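Local structure of transcription inhibitor protein Gfh1 (Thermus thermophilus, 2F23) at residues R3-T8 and S70-L75; E92-G97 and K146-V151; V105-A110 and K118-S123. The protein inhibits all catalytic activities of RNA polymerase by partially occluding its substrate-binding site and preventing NTP binding. All blocks are in the same frame, centred on the assembly; numbering follows the deposited sequence.

In the fold
From the N terminus, strand 5-7 leads into helix 9-37, and helix 46-71 returns antiparallel to it; interaction 1 closes this long hairpin at its base, where strand 72-74 pairs with strand 5-7. Only after that does interaction 2 begin: it joins the loop following strand 88-92 to strand 145-155 and encloses nearly fifty residues of the C-terminal domain. Interaction 3, between 105-110 and 118-123, is nested inside the chain segment that interaction 2 encloses, at the outermost strand, 117-120, of the five-stranded mixed sheet that both contacts reach; the centres of interactions 2 and 3 are about 21 Å apart. Interactions 1 and 2 touch through Arg-150, which packs against Val-5 and Leu-7 and so links the coiled coil to the C-terminal sheet.

Interaction 1 of 3, residues R3-T8 and S70-L75; sequences REVKLT and SRAVIL
Arg-71 brings its guanidinium up to Val-5 CG2, the two side chains crossing at about a right angle, with Arg-71 NH1 3.4 Å from the methyl. The bend at chi3 (-63°) turns the group back toward the N terminus, where Arg-71 NH1 donates to Arg-3 O at 3.1 Å, near the guanidinium plane but from above the carbonyl plane. Water 1 bridges Arg-71 NH2 to the same oxygen, and Arg-71 NE forms a salt bridge with Asp-67 one helical turn earlier. Beyond Arg-71 the chains pair as a two-stranded parallel sheet. Val-73 straddles Lys-6: its N donates to Val-5 O (2.9 Å) and its O accepts from Leu-7 N (3.0 Å), after which Leu-75 N reaches Leu-7 O (2.8 Å), almost straight at 168°. On the face that carries Lys-6 and Val-73, Lys-6 CB is met by Leu-75 CD1 at 3.8 Å. Ala-72 CB presses against Leu-7 CD1 at 3.4 Å, tighter than ordinary van der Waals contact. This ladder joins the two ends of the GreA/GreB-family N-terminal coiled-coil hairpin. Its chemistry implies a join made mainly by backbone bonds and apolar contacts, with Arg-71, anchored on Asp-67 of helix 46-71, gripping the backbone at Arg-3.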
loop_
_atom_site.group_PDB
_atom_site.type_symbol
_atom_site.label_atom_id
_atom_site.label_comp_id
_atom_site.label_asym_id
_atom_site.label_seq_id
_atom_site.Cartn_x
_atom_site.Cartn_y
_atom_site.Cartn_z
ATOM N N ARG A 3 -7.329 -14.719 2.307
ATOM C CA ARG A 3 -8.355 -14.320 1.299
ATOM C C ARG A 3 -7.718 -14.181 -0.081
ATOM O O ARG A 3 -6.542 -13.838 -0.198
ATOM C CB ARG A 3 -8.998 -12.990 1.705
ATOM C CG ARG A 3 -10.183 -12.577 0.847
ATOM C CD ARG A 3 -10.710 -11.206 1.253
ATOM N NE ARG A 3 -11.923 -10.847 0.521
ATOM C CZ ARG A 3 -12.545 -9.677 0.627
ATOM N NH1 ARG A 3 -12.070 -8.738 1.435
ATOM N NH2 ARG A 3 -13.648 -9.446 -0.073
ATOM N N GLU A 4 -8.502 -14.449 -1.122
ATOM C CA GLU A 4 -8.026 -14.358 -2.502
ATOM C C GLU A 4 -7.444 -12.979 -2.805
ATOM O O GLU A 4 -7.869 -11.977 -2.229
ATOM C CB GLU A 4 -9.175 -14.653 -3.470
ATOM C CG GLU A 4 -10.397 -13.771 -3.261
ATOM C CD GLU A 4 -11.516 -14.073 -4.239
ATOM O OE1 GLU A 4 -11.945 -15.244 -4.314
ATOM O OE2 GLU A 4 -11.972 -13.137 -4.930
ATOM N N VAL A 5 -6.472 -12.934 -3.714
ATOM C CA VAL A 5 -5.834 -11.674 -4.088
ATOM C C VAL A 5 -5.900 -11.440 -5.589
ATOM O O VAL A 5 -5.349 -12.211 -6.371
ATOM C CB VAL A 5 -4.349 -11.648 -3.666
ATOM C CG1 VAL A 5 -3.718 -10.314 -4.042
ATOM C CG2 VAL A 5 -4.230 -11.891 -2.175
ATOM N N LYS A 6 -6.575 -10.369 -5.984
ATOM C CA LYS A 6 -6.705 -10.030 -7.393
ATOM C C LYS A 6 -5.883 -8.783 -7.677
ATOM O O LYS A 6 -5.916 -7.824 -6.906
ATOM C CB LYS A 6 -8.170 -9.757 -7.742
ATOM C CG LYS A 6 -9.077 -10.967 -7.626
ATOM C CD LYS A 6 -10.525 -10.593 -7.898
ATOM C CE LYS A 6 -11.232 -10.079 -6.648
ATOM N NZ LYS A 6 -10.606 -8.867 -6.051
ATOM N N LEU A 7 -5.128 -8.812 -8.772
ATOM C CA LEU A 7 -4.307 -7.674 -9.176
ATOM C C LEU A 7 -4.421 -7.458 -10.674
ATOM O O LEU A 7 -4.599 -8.411 -11.430
ATOM C CB LEU A 7 -2.829 -7.921 -8.853
ATOM C CG LEU A 7 -2.356 -7.813 -7.405
ATOM C CD1 LEU A 7 -0.902 -8.262 -7.305
ATOM C CD2 LEU A 7 -2.492 -6.375 -6.936
ATOM N N THR A 8 -4.339 -6.207 -11.103
ATOM C CA THR A 8 -4.347 -5.926 -12.530
ATOM C C THR A 8 -2.869 -6.019 -12.899
ATOM O O THR A 8 -2.011 -6.124 -12.021
ATOM C CB THR A 8 -4.822 -4.499 -12.846
ATOM O OG1 THR A 8 -4.052 -3.568 -12.078
ATOM C CG2 THR A 8 -6.300 -4.328 -12.522
ATOM N N SER A 70 2.816 -13.476 -4.644
ATOM C CA SER A 70 2.853 -14.905 -4.919
ATOM C C SER A 70 1.469 -15.538 -5.033
ATOM O O SER A 70 1.308 -16.562 -5.701
ATOM C CB SER A 70 3.659 -15.630 -3.834
ATOM O OG SER A 70 2.998 -15.577 -2.582
ATOM N N ARG A 71 0.472 -14.928 -4.399
ATOM C CA ARG A 71 -0.880 -15.475 -4.430
ATOM C C ARG A 71 -1.819 -14.739 -5.371
ATOM O O ARG A 71 -2.970 -15.136 -5.550
ATOM C CB ARG A 71 -1.475 -15.470 -3.022
ATOM C CG ARG A 71 -0.677 -16.310 -2.038
ATOM C CD ARG A 71 -1.390 -16.503 -0.708
ATOM N NE ARG A 71 -1.598 -15.253 0.016
ATOM C CZ ARG A 71 -2.715 -14.536 -0.028
ATOM N NH1 ARG A 71 -3.739 -14.942 -0.767
ATOM N NH2 ARG A 71 -2.810 -13.409 0.666
ATOM N N ALA A 72 -1.321 -13.676 -5.982
ATOM C CA ALA A 72 -2.139 -12.874 -6.872
ATOM C C ALA A 72 -2.575 -13.541 -8.167
ATOM O O ALA A 72 -1.840 -14.320 -8.773
ATOM C CB ALA A 72 -1.416 -11.575 -7.193
ATOM N N VAL A 73 -3.802 -13.229 -8.565
ATOM C CA VAL A 73 -4.360 -13.706 -9.816
ATOM C C VAL A 73 -4.402 -12.427 -10.641
ATOM O O VAL A 73 -4.937 -11.412 -10.187
ATOM C CB VAL A 73 -5.791 -14.246 -9.644
ATOM C CG1 VAL A 73 -6.354 -14.659 -11.000
ATOM C CG2 VAL A 73 -5.788 -15.425 -8.681
ATOM N N ILE A 74 -3.815 -12.464 -11.831
ATOM C CA ILE A 74 -3.785 -11.292 -12.692
ATOM C C ILE A 74 -5.061 -11.206 -13.506
ATOM O O ILE A 74 -5.368 -12.093 -14.305
ATOM C CB ILE A 74 -2.580 -11.327 -13.651
ATOM C CG1 ILE A 74 -1.285 -11.405 -12.844
ATOM C CG2 ILE A 74 -2.581 -10.084 -14.534
ATOM C CD1 ILE A 74 -1.089 -10.257 -11.877
ATOM N N LEU A 75 -5.803 -10.128 -13.295
ATOM C CA LEU A 75 -7.054 -9.923 -13.990
ATOM C C LEU A 75 -6.854 -9.401 -15.394
ATOM O O LEU A 75 -5.822 -8.823 -15.733
ATOM C CB LEU A 75 -7.943 -8.951 -13.209
ATOM C CG LEU A 75 -8.323 -9.409 -11.801
ATOM C CD1 LEU A 75 -9.139 -8.323 -11.120
ATOM C CD2 LEU A 75 -9.113 -10.709 -11.875
HETATM O O HOH W 1 -5.055 -12.014 1.322
HETATM O O HOH W 2 -5.455 -15.573 -4.664
#

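Interaction 2 of 3, residues E92-G97 and K146-V151; sequences EDPLSG and KREFRV
An Asx turn at Asp-93 forms the bend that carries the chain off strand 88-92 in the mixed sheet of the C-terminal, FKBP-like domain, and strand 145-155 lies against it. Sheet pairing still holds at Glu-92 and Arg-150, an antiparallel hydrogen-bonded pair: Glu-92 N donates to Arg-150 O, and Arg-150 N returns a bond to Glu-92 O at 2.8 Å. Their side chains run side by side in the same direction. Arg-150, bent at chi3 (62°), brings NH2 to Glu-92 OE2 at 3.1 Å in a salt bridge that lies in the guanidinium plane but meets the carboxylate from above, the two planes being 78° apart. Water 3 fills in this pair, donating to Glu-92 O and OE2 and accepting from Arg-150 NE.

Asp-93 divides its carboxylate between two tasks. With CG anti to the backbone N (chi1 -173°), Asp-93 OD1 accepts from Leu-95 N at 2.8 Å through its anti lone pair and from Ser-96 N above the carboxylate plane. Asp-93 OD2 forms a short salt bridge, 2.6 Å, with Arg-147 NH1. An alanine in place of Asp-93 would remove both the turn's acceptor and the partner of Arg-147, and would probably loosen the bend and its hold on the strand. Phe-149 CD2 comes within 3.6 Å of Asp-93 N.

Outward from the bend, Pro-94 and Leu-95 pack on helix 46-71, so the turn is also placed against the coiled coil. Glu-148 crosses Pro-94 at about a right angle, and its OE2, which is hydrogen-bonded to Gln-18 of helix 9-37, rests 3.3 Å from Pro-94 CG and 3.4 Å from Leu-95 CD2.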
loop_
_atom_site.group_PDB
_atom_site.type_symbol
_atom_site.label_atom_id
_atom_site.label_comp_id
_atom_site.label_asym_id
_atom_site.label_seq_id
_atom_site.Cartn_x
_atom_site.Cartn_y
_atom_site.Cartn_z
ATOM N N GLU A 92 -7.630 -2.203 0.476
ATOM C CA GLU A 92 -6.855 -2.970 1.441
ATOM C C GLU A 92 -5.379 -2.635 1.307
ATOM O O GLU A 92 -4.806 -2.739 0.225
ATOM C CB GLU A 92 -7.049 -4.475 1.242
ATOM C CG GLU A 92 -6.205 -5.315 2.202
ATOM C CD GLU A 92 -6.275 -6.796 1.906
ATOM O OE1 GLU A 92 -7.308 -7.424 2.224
ATOM O OE2 GLU A 92 -5.296 -7.331 1.341
ATOM N N ASP A 93 -4.777 -2.231 2.419
ATOM C CA ASP A 93 -3.364 -1.887 2.467
ATOM C C ASP A 93 -2.594 -3.204 2.312
ATOM O O ASP A 93 -2.730 -4.110 3.133
ATOM C CB ASP A 93 -3.045 -1.239 3.818
ATOM C CG ASP A 93 -1.631 -0.705 3.894
ATOM O OD1 ASP A 93 -0.711 -1.394 3.410
ATOM O OD2 ASP A 93 -1.438 0.400 4.450
ATOM N N PRO A 94 -1.790 -3.331 1.247
ATOM C CA PRO A 94 -1.024 -4.558 1.017
ATOM C C PRO A 94 0.057 -4.860 2.045
ATOM O O PRO A 94 0.480 -6.008 2.182
ATOM C CB PRO A 94 -0.454 -4.352 -0.388
ATOM C CG PRO A 94 -0.312 -2.873 -0.484
ATOM C CD PRO A 94 -1.587 -2.370 0.149
ATOM N N LEU A 95 0.492 -3.837 2.773
ATOM C CA LEU A 95 1.537 -4.018 3.776
ATOM C C LEU A 95 1.008 -4.320 5.179
ATOM O O LEU A 95 1.628 -5.075 5.929
ATOM C CB LEU A 95 2.438 -2.777 3.830
ATOM C CG LEU A 95 3.356 -2.483 2.635
ATOM C CD1 LEU A 95 4.323 -3.642 2.435
ATOM C CD2 LEU A 95 2.538 -2.251 1.379
ATOM N N SER A 96 -0.137 -3.743 5.533
ATOM C CA SER A 96 -0.701 -3.956 6.866
ATOM C C SER A 96 -1.963 -4.808 6.881
ATOM O O SER A 96 -2.334 -5.359 7.919
ATOM C CB SER A 96 -1.007 -2.611 7.522
ATOM O OG SER A 96 -2.104 -1.978 6.882
ATOM N N GLY A 97 -2.625 -4.908 5.733
ATOM C CA GLY A 97 -3.846 -5.687 5.655
ATOM C C GLY A 97 -5.044 -4.870 6.104
ATOM O O GLY A 97 -6.169 -5.363 6.129
ATOM N N LYS A 146 -0.124 9.546 3.689
ATOM C CA LYS A 146 0.027 8.792 2.449
ATOM C C LYS A 146 0.082 7.294 2.731
ATOM O O LYS A 146 0.885 6.833 3.541
ATOM C CB LYS A 146 1.304 9.238 1.728
ATOM C CG LYS A 146 1.531 8.623 0.355
ATOM C CD LYS A 146 2.880 9.065 -0.203
ATOM C CE LYS A 146 3.120 8.542 -1.614
ATOM N NZ LYS A 146 2.178 9.141 -2.599
ATOM N N ARG A 147 -0.775 6.536 2.055
ATOM C CA ARG A 147 -0.824 5.090 2.234
ATOM C C ARG A 147 -1.074 4.408 0.896
ATOM O O ARG A 147 -1.655 5.001 -0.011
ATOM C CB ARG A 147 -1.946 4.718 3.205
ATOM C CG ARG A 147 -1.771 5.259 4.614
ATOM C CD ARG A 147 -1.257 4.207 5.590
ATOM N NE ARG A 147 0.173 3.917 5.464
ATOM C CZ ARG A 147 0.713 3.116 4.550
ATOM N NH1 ARG A 147 -0.048 2.504 3.651
ATOM N NH2 ARG A 147 2.024 2.910 4.545
ATOM N N GLU A 148 -0.629 3.162 0.781
ATOM C CA GLU A 148 -0.818 2.398 -0.446
ATOM C C GLU A 148 -1.981 1.429 -0.260
ATOM O O GLU A 148 -2.064 0.739 0.754
ATOM C CB GLU A 148 0.464 1.633 -0.788
ATOM C CG GLU A 148 0.327 0.646 -1.935
ATOM C CD GLU A 148 1.660 0.058 -2.370
ATOM O OE1 GLU A 148 2.278 0.599 -3.311
ATOM O OE2 GLU A 148 2.091 -0.940 -1.764
ATOM N N PHE A 149 -2.885 1.389 -1.235
ATOM C CA PHE A 149 -4.045 0.506 -1.166
ATOM C C PHE A 149 -4.307 -0.243 -2.455
ATOM O O PHE A 149 -4.089 0.275 -3.546
ATOM C CB PHE A 149 -5.324 1.288 -0.851
ATOM C CG PHE A 149 -5.366 1.873 0.524
ATOM C CD1 PHE A 149 -4.981 3.193 0.741
ATOM C CD2 PHE A 149 -5.804 1.113 1.601
ATOM C CE1 PHE A 149 -5.034 3.747 2.016
ATOM C CE2 PHE A 149 -5.860 1.660 2.882
ATOM C CZ PHE A 149 -5.474 2.979 3.086
ATOM N N ARG A 150 -4.798 -1.467 -2.313
ATOM C CA ARG A 150 -5.169 -2.286 -3.458
ATOM C C ARG A 150 -6.686 -2.182 -3.518
ATOM O O ARG A 150 -7.350 -2.237 -2.483
ATOM C CB ARG A 150 -4.762 -3.743 -3.230
ATOM C CG ARG A 150 -5.225 -4.706 -4.312
ATOM C CD ARG A 150 -4.618 -6.082 -4.089
ATOM N NE ARG A 150 -5.048 -6.664 -2.823
ATOM C CZ ARG A 150 -6.138 -7.410 -2.676
ATOM N NH1 ARG A 150 -6.913 -7.671 -3.719
ATOM N NH2 ARG A 150 -6.450 -7.897 -1.483
ATOM N N VAL A 151 -7.232 -2.000 -4.716
ATOM C CA VAL A 151 -8.680 -1.909 -4.882
ATOM C C VAL A 151 -9.232 -3.328 -4.846
ATOM O O VAL A 151 -8.915 -4.146 -5.703
ATOM C CB VAL A 151 -9.048 -1.247 -6.226
ATOM C CG1 VAL A 151 -10.560 -1.180 -6.379
ATOM C CG2 VAL A 151 -8.444 0.149 -6.290
HETATM O O HOH W 3 -3.895 -5.557 -0.337
#

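Interaction 3 of 3, residues V105-A110 and K118-S123; sequences VSPAEA and KISDAS
Val-105 makes both backbone hydrogen bonds of this contact. Its N donates to Ile-119 O at 2.8 Å, a nearly straight bond (169°) that comes from above the carbonyl plane, and its O accepts from Asp-121 N at 2.9 Å, almost along the C=O axis. Together they flank Ser-120 and form the parallel bridge between Val-105 and Ser-120, where strands 99-105 and 117-120 end. Val-105 CG2 occupies the crowded position between the backbone N and the carbonyl carbon and reaches Lys-118 CB at 3.9 Å.

Next to the bridge, Pro-107 opens the 3-10 segment 107-109 and sets its ring over the neighbouring turn. Pro-107 CG meets Ser-120 OG at 3.3 Å and Ala-122 CB at 4.0 Å, while Pro-107 CD approaches Asp-121 OD2 at 3.4 Å. Ala-110, just past the 3-10 segment, brings its CB within 4.0 Å of Ser-120 CB.

Second-shell bonds hold these groups in place. Ser-120 OG, anti to the backbone N (chi1 167°), accepts from Ala-122 N in an ST turn. Ser-120 O takes bonds from both N and OG of Ser-123 across a type I turn, and Ser-123 also caps helix 124-129 through Gly-126 N. Water 4 links Ser-106 OG to Asp-121 OD1, and Lys-118 leads away to a salt bridge with Asp-114. The chemistry implies a surface join on the outermost strand 117-120, fixed by two backbone bonds, with small side chains and a proline ring fitting the 3-10 segment to the turn before the helix.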
loop_
_atom_site.group_PDB
_atom_site.type_symbol
_atom_site.label_atom_id
_atom_site.label_comp_id
_atom_site.label_asym_id
_atom_site.label_seq_id
_atom_site.Cartn_x
_atom_site.Cartn_y
_atom_site.Cartn_z
ATOM N N VAL A 105 -17.735 11.119 -4.061
ATOM C CA VAL A 105 -18.917 11.967 -4.164
ATOM C C VAL A 105 -18.552 13.360 -4.653
ATOM O O VAL A 105 -17.376 13.684 -4.807
ATOM C CB VAL A 105 -19.621 12.099 -2.794
ATOM C CG1 VAL A 105 -20.089 10.726 -2.311
ATOM C CG2 VAL A 105 -18.664 12.708 -1.772
ATOM N N SER A 106 -19.560 14.184 -4.907
ATOM C CA SER A 106 -19.293 15.546 -5.344
ATOM C C SER A 106 -18.703 16.315 -4.168
ATOM O O SER A 106 -18.935 15.970 -3.009
ATOM C CB SER A 106 -20.576 16.220 -5.831
ATOM O OG SER A 106 -21.003 15.644 -7.051
ATOM N N PRO A 107 -17.922 17.366 -4.449
ATOM C CA PRO A 107 -17.296 18.178 -3.404
ATOM C C PRO A 107 -18.223 18.575 -2.257
ATOM O O PRO A 107 -17.839 18.495 -1.092
ATOM C CB PRO A 107 -16.776 19.382 -4.180
ATOM C CG PRO A 107 -16.359 18.762 -5.472
ATOM C CD PRO A 107 -17.532 17.851 -5.788
ATOM N N ALA A 108 -19.441 18.986 -2.593
ATOM C CA ALA A 108 -20.415 19.414 -1.598
ATOM C C ALA A 108 -20.904 18.306 -0.668
ATOM O O ALA A 108 -21.489 18.585 0.377
ATOM C CB ALA A 108 -21.603 20.062 -2.293
ATOM N N GLU A 109 -20.656 17.054 -1.038
ATOM C CA GLU A 109 -21.094 15.916 -0.232
ATOM C C GLU A 109 -19.983 15.269 0.595
ATOM O O GLU A 109 -20.229 14.323 1.346
ATOM C CB GLU A 109 -21.726 14.855 -1.138
ATOM C CG GLU A 109 -23.069 15.250 -1.731
ATOM C CD GLU A 109 -23.485 14.347 -2.877
ATOM O OE1 GLU A 109 -22.920 14.489 -3.980
ATOM O OE2 GLU A 109 -24.370 13.489 -2.675
ATOM N N ALA A 110 -18.764 15.779 0.469
ATOM C CA ALA A 110 -17.632 15.211 1.198
ATOM C C ALA A 110 -17.785 15.208 2.720
ATOM O O ALA A 110 -18.292 16.166 3.309
ATOM C CB ALA A 110 -16.351 15.941 0.811
ATOM N N LYS A 118 -16.765 9.635 2.718
ATOM C CA LYS A 118 -17.262 10.292 1.513
ATOM C C LYS A 118 -16.164 11.251 1.074
ATOM O O LYS A 118 -15.929 12.283 1.702
ATOM C CB LYS A 118 -18.559 11.050 1.793
ATOM C CG LYS A 118 -19.747 10.140 2.065
ATOM C CD LYS A 118 -21.052 10.918 2.066
ATOM C CE LYS A 118 -22.238 10.002 2.324
ATOM N NZ LYS A 118 -22.192 9.428 3.699
ATOM N N ILE A 119 -15.488 10.881 -0.006
ATOM C CA ILE A 119 -14.372 11.646 -0.539
ATOM C C ILE A 119 -14.754 12.422 -1.791
ATOM O O ILE A 119 -15.340 11.869 -2.719
ATOM C CB ILE A 119 -13.210 10.692 -0.870
ATOM C CG1 ILE A 119 -12.857 9.874 0.372
ATOM C CG2 ILE A 119 -11.999 11.468 -1.367
ATOM C CD1 ILE A 119 -11.849 8.797 0.109
ATOM N N SER A 120 -14.410 13.706 -1.810
ATOM C CA SER A 120 -14.705 14.559 -2.953
ATOM C C SER A 120 -13.926 14.096 -4.175
ATOM O O SER A 120 -12.737 13.797 -4.076
ATOM C CB SER A 120 -14.329 16.006 -2.628
ATOM O OG SER A 120 -14.319 16.807 -3.799
ATOM N N ASP A 121 -14.592 14.035 -5.326
ATOM C CA ASP A 121 -13.917 13.610 -6.541
ATOM C C ASP A 121 -12.884 14.635 -7.008
ATOM O O ASP A 121 -12.078 14.346 -7.884
ATOM C CB ASP A 121 -14.931 13.310 -7.662
ATOM C CG ASP A 121 -15.761 14.517 -8.067
ATOM O OD1 ASP A 121 -16.592 14.357 -8.989
ATOM O OD2 ASP A 121 -15.603 15.609 -7.485
ATOM N N ALA A 122 -12.893 15.817 -6.396
ATOM C CA ALA A 122 -11.948 16.874 -6.750
ATOM C C ALA A 122 -10.730 16.903 -5.821
ATOM O O ALA A 122 -9.762 17.631 -6.067
ATOM C CB ALA A 122 -12.650 18.225 -6.726
ATOM N N SER A 123 -10.780 16.114 -4.750
ATOM C CA SER A 123 -9.676 16.058 -3.798
ATOM C C SER A 123 -8.555 15.185 -4.355
ATOM O O SER A 123 -8.764 14.419 -5.292
ATOM C CB SER A 123 -10.152 15.465 -2.473
ATOM O OG SER A 123 -10.419 14.077 -2.610
HETATM O O HOH W 4 -18.734 16.231 -9.001
#